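Local structure of diaminopimelate decarboxylase (Helicobacter pylori, 2QGH) at residues V248-E253 against I284-G289; P319-A324 against S380-Q385. The protein catalyses the decarboxylation of diaminopimelate to lysine, using pyridoxal phosphate as cofactor, in the last step of lysine biosynthesis. One frame throughout, in Å; residues are numbered along the deposited sequence.

Interaction 1 (V248-E253 against I284-G289); sequences VSYENE and IVAESG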
ATOM      1  N   VAL A 248     -13.902 -11.475 -11.077  1.00 24.74           N
ATOM      2  CA  VAL A 248     -14.698 -12.318 -10.193  1.00 25.16           C
ATOM      3  C   VAL A 248     -15.959 -11.572  -9.789  1.00 27.39           C
ATOM      4  O   VAL A 248     -16.133 -10.393 -10.116  1.00 27.90           O
ATOM      5  CB  VAL A 248     -13.923 -12.754  -8.913  1.00 25.82           C
ATOM      6  CG1 VAL A 248     -12.757 -13.663  -9.294  1.00 25.18           C
ATOM      7  CG2 VAL A 248     -13.431 -11.539  -8.144  1.00 23.48           C
ATOM      8  N   SER A 249     -16.843 -12.258  -9.080  1.00 27.74           N
ATOM      9  CA  SER A 249     -18.091 -11.643  -8.676  1.00 31.03           C
ATOM     10  C   SER A 249     -18.003 -10.944  -7.323  1.00 31.26           C
ATOM     11  O   SER A 249     -18.503 -11.448  -6.328  1.00 32.71           O
ATOM     12  CB  SER A 249     -19.198 -12.694  -8.646  1.00 29.83           C
ATOM     13  OG  SER A 249     -20.462 -12.072  -8.762  1.00 33.91           O
ATOM     14  N   TYR A 250     -17.376  -9.777  -7.287  1.00 31.06           N
ATOM     15  CA  TYR A 250     -17.262  -9.051  -6.034  1.00 32.79           C
ATOM     16  C   TYR A 250     -18.625  -8.563  -5.562  1.00 35.00           C
ATOM     17  O   TYR A 250     -18.934  -8.632  -4.374  1.00 35.90           O
ATOM     18  CB  TYR A 250     -16.310  -7.862  -6.183  1.00 30.95           C
ATOM     19  CG  TYR A 250     -14.855  -8.256  -6.303  1.00 29.87           C
ATOM     20  CD1 TYR A 250     -14.250  -9.072  -5.342  1.00 28.20           C
ATOM     21  CD2 TYR A 250     -14.076  -7.800  -7.367  1.00 28.42           C
ATOM     22  CE1 TYR A 250     -12.905  -9.422  -5.437  1.00 26.64           C
ATOM     23  CE2 TYR A 250     -12.728  -8.142  -7.470  1.00 29.42           C
ATOM     24  CZ  TYR A 250     -12.148  -8.952  -6.505  1.00 27.40           C
ATOM     25  OH  TYR A 250     -10.819  -9.290  -6.617  1.00 23.77           O
ATOM     26  N   GLU A 251     -19.441  -8.077  -6.496  1.00 36.89           N
ATOM     27  CA  GLU A 251     -20.764  -7.570  -6.162  1.00 38.05           C
ATOM     28  C   GLU A 251     -21.896  -8.358  -6.838  1.00 39.69           C
ATOM     29  O   GLU A 251     -22.840  -7.773  -7.373  1.00 39.80           O
ATOM     30  CB  GLU A 251     -20.852  -6.093  -6.552  1.00 38.83           C
ATOM     31  CG  GLU A 251     -19.747  -5.234  -5.955  1.00 38.85           C
ATOM     32  CD  GLU A 251     -19.887  -3.768  -6.307  1.00 39.29           C
ATOM     33  OE1 GLU A 251     -20.890  -3.144  -5.900  1.00 41.77           O
ATOM     34  OE2 GLU A 251     -18.994  -3.231  -6.991  1.00 40.80           O
ATOM     35  N   ASN A 252     -21.792  -9.684  -6.818  1.00 41.63           N
ATOM     36  CA  ASN A 252     -22.803 -10.563  -7.416  1.00 44.34           C
ATOM     37  C   ASN A 252     -23.065 -10.354  -8.915  1.00 43.89           C
ATOM     38  O   ASN A 252     -24.144 -10.685  -9.408  1.00 43.54           O
ATOM     39  CB  ASN A 252     -24.132 -10.422  -6.668  1.00 47.86           C
ATOM     40  CG  ASN A 252     -24.013 -10.765  -5.196  1.00 49.46           C
ATOM     41  OD1 ASN A 252     -23.726 -11.909  -4.831  1.00 50.47           O
ATOM     42  ND2 ASN A 252     -24.233  -9.769  -4.339  1.00 50.72           N
ATOM     43  N   GLU A 253     -22.089  -9.803  -9.633  1.00 43.21           N
ATOM     44  CA  GLU A 253     -22.234  -9.578 -11.069  1.00 42.35           C
ATOM     45  C   GLU A 253     -22.004 -10.892 -11.813  1.00 42.23           C
ATOM     46  O   GLU A 253     -21.485 -11.855 -11.241  1.00 42.25           O
ATOM     47  CB  GLU A 253     -21.215  -8.548 -11.547  1.00 41.35           C
ATOM     48  CG  GLU A 253     -21.219  -7.286 -10.732  1.00 41.75           C
ATOM     49  CD  GLU A 253     -19.870  -6.999 -10.111  1.00 42.76           C
ATOM     50  OE1 GLU A 253     -19.327  -7.888  -9.412  1.00 40.92           O
ATOM     51  OE2 GLU A 253     -19.359  -5.877 -10.319  1.00 41.08           O
ATOM     52  N   ILE A 284      -8.131 -17.216  -9.820  1.00 22.78           N
ATOM     53  CA  ILE A 284      -7.607 -18.453  -9.259  1.00 21.61           C
ATOM     54  C   ILE A 284      -7.672 -18.428  -7.732  1.00 21.82           C
ATOM     55  O   ILE A 284      -8.038 -19.423  -7.108  1.00 20.88           O
ATOM     56  CB  ILE A 284      -6.123 -18.689  -9.648  1.00 23.12           C
ATOM     57  CG1 ILE A 284      -5.975 -18.849 -11.166  1.00 23.72           C
ATOM     58  CG2 ILE A 284      -5.583 -19.923  -8.911  1.00 19.77           C
ATOM     59  CD1 ILE A 284      -6.552 -20.138 -11.732  1.00 25.78           C
ATOM     60  N   VAL A 285      -7.335 -17.285  -7.139  1.00 19.18           N
ATOM     61  CA  VAL A 285      -7.288 -17.179  -5.687  1.00 19.60           C
ATOM     62  C   VAL A 285      -8.268 -16.261  -4.968  1.00 20.55           C
ATOM     63  O   VAL A 285      -8.483 -16.420  -3.768  1.00 22.16           O
ATOM     64  CB  VAL A 285      -5.865 -16.765  -5.215  1.00 20.07           C
ATOM     65  CG1 VAL A 285      -4.866 -17.835  -5.563  1.00 17.59           C
ATOM     66  CG2 VAL A 285      -5.465 -15.444  -5.863  1.00 17.67           C
ATOM     67  N   ALA A 286      -8.853 -15.300  -5.670  1.00 21.06           N
ATOM     68  CA  ALA A 286      -9.772 -14.377  -5.018  1.00 22.84           C
ATOM     69  C   ALA A 286     -10.714 -15.031  -3.995  1.00 25.74           C
ATOM     70  O   ALA A 286     -10.551 -14.851  -2.783  1.00 27.14           O
ATOM     71  CB  ALA A 286     -10.583 -13.623  -6.061  1.00 19.09           C
ATOM     72  N   GLU A 287     -11.681 -15.801  -4.484  1.00 27.25           N
ATOM     73  CA  GLU A 287     -12.676 -16.440  -3.634  1.00 27.61           C
ATOM     74  C   GLU A 287     -12.170 -17.290  -2.463  1.00 27.15           C
ATOM     75  O   GLU A 287     -12.784 -17.286  -1.393  1.00 27.34           O
ATOM     76  CB  GLU A 287     -13.637 -17.271  -4.501  1.00 30.04           C
ATOM     77  CG  GLU A 287     -14.631 -18.116  -3.697  1.00 35.59           C
ATOM     78  CD  GLU A 287     -15.600 -18.923  -4.569  1.00 38.41           C
ATOM     79  OE1 GLU A 287     -15.139 -19.573  -5.535  1.00 39.42           O
ATOM     80  OE2 GLU A 287     -16.820 -18.919  -4.275  1.00 37.44           O
ATOM     81  N   SER A 288     -11.062 -18.002  -2.646  1.00 25.20           N
ATOM     82  CA  SER A 288     -10.534 -18.873  -1.591  1.00 23.70           C
ATOM     83  C   SER A 288     -10.041 -18.158  -0.339  1.00 23.50           C
ATOM     84  O   SER A 288      -9.876 -18.777   0.712  1.00 22.93           O
ATOM     85  CB  SER A 288      -9.382 -19.732  -2.131  1.00 24.54           C
ATOM     86  OG  SER A 288      -8.148 -19.029  -2.104  1.00 22.00           O
ATOM     87  N   GLY A 289      -9.791 -16.862  -0.453  1.00 24.99           N
ATOM     88  CA  GLY A 289      -9.286 -16.121   0.686  1.00 24.20           C
ATOM     89  C   GLY A 289     -10.262 -15.162   1.329  1.00 23.49           C
ATOM     90  O   GLY A 289     -11.020 -14.467   0.654  1.00 22.15           O
TER
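The hydroxyl of Y250 carries the polar end of this contact: its OH is hydrogen-bonded to NH1 of R282, a residue of both the cofactor and the lysine pocket, and stands 4.4 Å from the methyl CB of A286. Both V248 methyls rest against that CB from one side, CG1 at 3.9 Å and CG2 slightly farther. With chi1 at -66°, CG1 lies anti to the carbonyl carbon, which leaves CG2 to turn over the Y250 ring, 3.3 Å above its plane and offset toward the rim. One valine thus touches A286 and a face of the tyrosine together. In fold terms, the loop after the seventh strand of the parallel eight-stranded barrel here meets the short helix that follows the eighth, 282-285. The loop turns at S249-N252, a type I turn, and E253 ties its two sides: S249 OG donates to E253 O at 2.7 Å, while E251 N reaches E253 OE1 at 2.9 Å from above the carboxylate plane. On the other segment, the chain leaves its helix through a second type I turn, A286-G289, and the backbone of A286 is hydrogen-bonded to that of G376.

Interaction 2 (P319-A324 against S380-Q385); sequences PSLYHA and SSMASQ. With LYS (lysine), chain C.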
ATOM      1  N   PRO A 319     -10.131  -1.483  -1.336  1.00 22.05           N
ATOM      2  CA  PRO A 319     -11.173  -0.456  -1.228  1.00 21.42           C
ATOM      3  C   PRO A 319     -10.686   0.968  -1.478  1.00 22.04           C
ATOM      4  O   PRO A 319     -11.282   1.706  -2.261  1.00 22.94           O
ATOM      5  CB  PRO A 319     -11.698  -0.644   0.194  1.00 19.86           C
ATOM      6  CG  PRO A 319     -11.486  -2.093   0.435  1.00 21.55           C
ATOM      7  CD  PRO A 319     -10.099  -2.313  -0.121  1.00 20.80           C
ATOM      8  N   SER A 320      -9.602   1.359  -0.821  1.00 22.74           N
ATOM      9  CA  SER A 320      -9.082   2.715  -0.985  1.00 22.86           C
ATOM     10  C   SER A 320      -8.398   2.955  -2.336  1.00 21.36           C
ATOM     11  O   SER A 320      -8.598   3.993  -2.969  1.00 21.48           O
ATOM     12  CB  SER A 320      -8.119   3.043   0.166  1.00 24.26           C
ATOM     13  OG  SER A 320      -7.182   1.991   0.377  1.00 25.76           O
ATOM     14  N   LEU A 321      -7.603   1.990  -2.783  1.00 20.68           N
ATOM     15  CA  LEU A 321      -6.890   2.115  -4.052  1.00 19.50           C
ATOM     16  C   LEU A 321      -7.783   2.061  -5.285  1.00 19.35           C
ATOM     17  O   LEU A 321      -7.562   2.794  -6.247  1.00 20.33           O
ATOM     18  CB  LEU A 321      -5.831   1.016  -4.188  1.00 18.39           C
ATOM     19  CG  LEU A 321      -4.368   1.397  -4.436  1.00 18.38           C
ATOM     20  CD1 LEU A 321      -3.685   0.194  -5.055  1.00 17.80           C
ATOM     21  CD2 LEU A 321      -4.233   2.600  -5.357  1.00 15.92           C
ATOM     22  N   TYR A 322      -8.788   1.197  -5.271  1.00 18.66           N
ATOM     23  CA  TYR A 322      -9.651   1.064  -6.441  1.00 20.58           C
ATOM     24  C   TYR A 322     -11.129   1.307  -6.177  1.00 21.75           C
ATOM     25  O   TYR A 322     -11.950   1.114  -7.073  1.00 21.52           O
ATOM     26  CB  TYR A 322      -9.489  -0.339  -7.033  1.00 17.55           C
ATOM     27  CG  TYR A 322      -8.051  -0.788  -7.124  1.00 15.31           C
ATOM     28  CD1 TYR A 322      -7.201  -0.287  -8.108  1.00 16.14           C
ATOM     29  CD2 TYR A 322      -7.532  -1.694  -6.205  1.00 15.56           C
ATOM     30  CE1 TYR A 322      -5.868  -0.680  -8.177  1.00 12.77           C
ATOM     31  CE2 TYR A 322      -6.201  -2.093  -6.260  1.00 16.31           C
ATOM     32  CZ  TYR A 322      -5.375  -1.583  -7.250  1.00 15.17           C
ATOM     33  OH  TYR A 322      -4.062  -1.980  -7.296  1.00 13.20           O
ATOM     34  N   HIS A 323     -11.468   1.739  -4.965  1.00 23.66           N
ATOM     35  CA  HIS A 323     -12.865   1.957  -4.602  1.00 25.68           C
ATOM     36  C   HIS A 323     -13.599   0.625  -4.755  1.00 25.54           C
ATOM     37  O   HIS A 323     -14.774   0.589  -5.121  1.00 24.85           O
ATOM     38  CB  HIS A 323     -13.520   3.004  -5.508  1.00 28.75           C
ATOM     39  CG  HIS A 323     -12.979   4.388  -5.325  1.00 35.39           C
ATOM     40  ND1 HIS A 323     -11.736   4.770  -5.786  1.00 39.11           N
ATOM     41  CD2 HIS A 323     -13.505   5.476  -4.714  1.00 36.85           C
ATOM     42  CE1 HIS A 323     -11.520   6.034  -5.466  1.00 39.55           C
ATOM     43  NE2 HIS A 323     -12.577   6.486  -4.815  1.00 38.61           N
ATOM     44  N   ALA A 324     -12.896  -0.469  -4.477  1.00 24.48           N
ATOM     45  CA  ALA A 324     -13.478  -1.801  -4.593  1.00 24.18           C
ATOM     46  C   ALA A 324     -14.376  -2.143  -3.408  1.00 25.51           C
ATOM     47  O   ALA A 324     -14.113  -1.755  -2.269  1.00 26.42           O
ATOM     48  CB  ALA A 324     -12.380  -2.837  -4.724  1.00 22.01           C
ATOM     49  N   SER A 380      -3.333  -9.663   0.715  1.00 14.68           N
ATOM     50  CA  SER A 380      -2.101  -9.562   1.479  1.00 16.93           C
ATOM     51  C   SER A 380      -0.856  -9.252   0.636  1.00 16.62           C
ATOM     52  O   SER A 380       0.172  -8.868   1.179  1.00 17.24           O
ATOM     53  CB  SER A 380      -1.869 -10.849   2.267  1.00 16.73           C
ATOM     54  OG  SER A 380      -1.224 -11.807   1.463  1.00 18.55           O
ATOM     55  N   SER A 381      -0.933  -9.411  -0.681  1.00 18.35           N
ATOM     56  CA  SER A 381       0.231  -9.131  -1.523  1.00 17.55           C
ATOM     57  C   SER A 381       0.503  -7.633  -1.683  1.00 16.00           C
ATOM     58  O   SER A 381       1.590  -7.242  -2.095  1.00 16.67           O
ATOM     59  CB  SER A 381       0.076  -9.781  -2.899  1.00 18.88           C
ATOM     60  OG  SER A 381      -0.951  -9.164  -3.644  1.00 23.73           O
ATOM     61  N   MET A 382      -0.477  -6.795  -1.359  1.00 16.46           N
ATOM     62  CA  MET A 382      -0.303  -5.339  -1.444  1.00 15.06           C
ATOM     63  C   MET A 382      -0.306  -4.737  -0.041  1.00 15.16           C
ATOM     64  O   MET A 382      -0.260  -3.509   0.116  1.00 14.75           O
ATOM     65  CB  MET A 382      -1.437  -4.687  -2.241  1.00 14.82           C
ATOM     66  CG  MET A 382      -1.589  -5.164  -3.672  1.00 16.08           C
ATOM     67  SD  MET A 382      -2.827  -4.156  -4.541  1.00 17.62           S
ATOM     68  CE  MET A 382      -1.765  -2.856  -5.198  1.00 13.69           C
ATOM     69  N   ALA A 383      -0.369  -5.608   0.967  1.00 12.79           N
ATOM     70  CA  ALA A 383      -0.404  -5.189   2.364  1.00 13.64           C
ATOM     71  C   ALA A 383       0.903  -4.539   2.814  1.00 13.61           C
ATOM     72  O   ALA A 383       1.977  -4.898   2.340  1.00 13.35           O
ATOM     73  CB  ALA A 383      -0.734  -6.389   3.263  1.00 12.26           C
ATOM     74  N   SER A 384       0.794  -3.585   3.737  1.00 13.71           N
ATOM     75  CA  SER A 384       1.956  -2.870   4.264  1.00 14.48           C
ATOM     76  C   SER A 384       1.930  -2.890   5.788  1.00 15.78           C
ATOM     77  O   SER A 384       1.042  -3.496   6.387  1.00 17.20           O
ATOM     78  CB  SER A 384       1.936  -1.419   3.810  1.00 12.75           C
ATOM     79  OG  SER A 384       0.886  -0.729   4.470  1.00 14.90           O
ATOM     80  N   GLN A 385       2.896  -2.205   6.399  1.00 15.75           N
ATOM     81  CA  GLN A 385       3.000  -2.114   7.852  1.00 16.14           C
ATOM     82  C   GLN A 385       2.649  -0.702   8.329  1.00 15.39           C
ATOM     83  O   GLN A 385       2.994  -0.296   9.441  1.00 12.46           O
ATOM     84  CB  GLN A 385       4.416  -2.465   8.292  1.00 17.81           C
ATOM     85  CG  GLN A 385       4.905  -3.791   7.750  1.00 24.46           C
ATOM     86  CD  GLN A 385       6.339  -4.065   8.136  1.00 27.37           C
ATOM     87  OE1 GLN A 385       7.230  -3.263   7.862  1.00 30.39           O
ATOM     88  NE2 GLN A 385       6.572  -5.199   8.780  1.00 28.80           N
TER
HETATM   89  N   LYS C 407      -3.747  -4.889  -7.937  1.00 19.82           N
HETATM   90  CA  LYS C 407      -4.972  -4.824  -8.795  1.00 22.77           C
HETATM   91  C   LYS C 407      -6.219  -5.137  -7.969  1.00 23.07           C
HETATM   92  O   LYS C 407      -6.091  -5.153  -6.728  1.00 24.45           O
HETATM   93  CB  LYS C 407      -4.841  -5.813  -9.968  1.00 20.42           C
HETATM   94  CG  LYS C 407      -3.724  -5.451 -10.936  1.00 18.80           C
HETATM   95  CD  LYS C 407      -3.363  -6.593 -11.867  1.00 18.36           C
HETATM   96  CE  LYS C 407      -2.253  -6.155 -12.820  1.00 19.60           C
HETATM   97  NZ  LYS C 407      -1.689  -7.251 -13.678  1.00 20.66           N
HETATM   98  OXT LYS C 407      -7.299  -5.359  -8.558  1.00 22.80           O
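M382 runs from its loop toward helix 318-322 and meets L321 and Y322 with the far half of its side chain. CB already points at the helix. From there the chain runs on extended (chi2 -173°), bringing SD to the edge of the Y322 ring, near its plane; SD sits 3.7 Å from Y322 OH and 3.6 Å from N of the bound lysine. A bend at the last torsion, chi3 90°, then turns CE against both helix side chains at once, 3.2 Å from Y322 OH and 3.6 Å from L321 CD1. The leucine crosses the methionine at about a right angle, while the tyrosine comes to it from the opposite direction. Y322 OH accepts a hydrogen bond from the lysine N at 3.0 Å and is also bonded to E350 OE1 of the second subunit, so two polar partners fix the phenol beside the methionine. L321 CB lies over one face of the ring and OXT of the lysine 4.1 Å above the opposite one, both offset toward the rim. R282 and R318 of the same chain and E350 of the second subunit also hydrogen-bond the lysine. The site, holding the product's alpha-amino and carboxylate end, is completed by both subunits, as active sites of fold type III decarboxylases are.

Following the chain, seven of the eight barrel strands have passed before interaction 1 opens. It then closes a loop of 30 residues that holds helix 258-268 and the eighth barrel strand, 275-278; strand 289-299 starts in its second segment. Interaction 2 opens later, at helix 318-322, and closes a loop of 55 residues containing strands of the mixed sheet but no helix. The two are in series, neither nested nor crossed, with centres 16 Å and nearest atoms about 6 Å apart. R282 bridges them, bonding to both Y250 and the bound lysine. Interaction 1 ties a barrel loop to the chain's exit from the barrel into the mixed sheet, whereas interaction 2 joins C-terminal parts facing the second subunit.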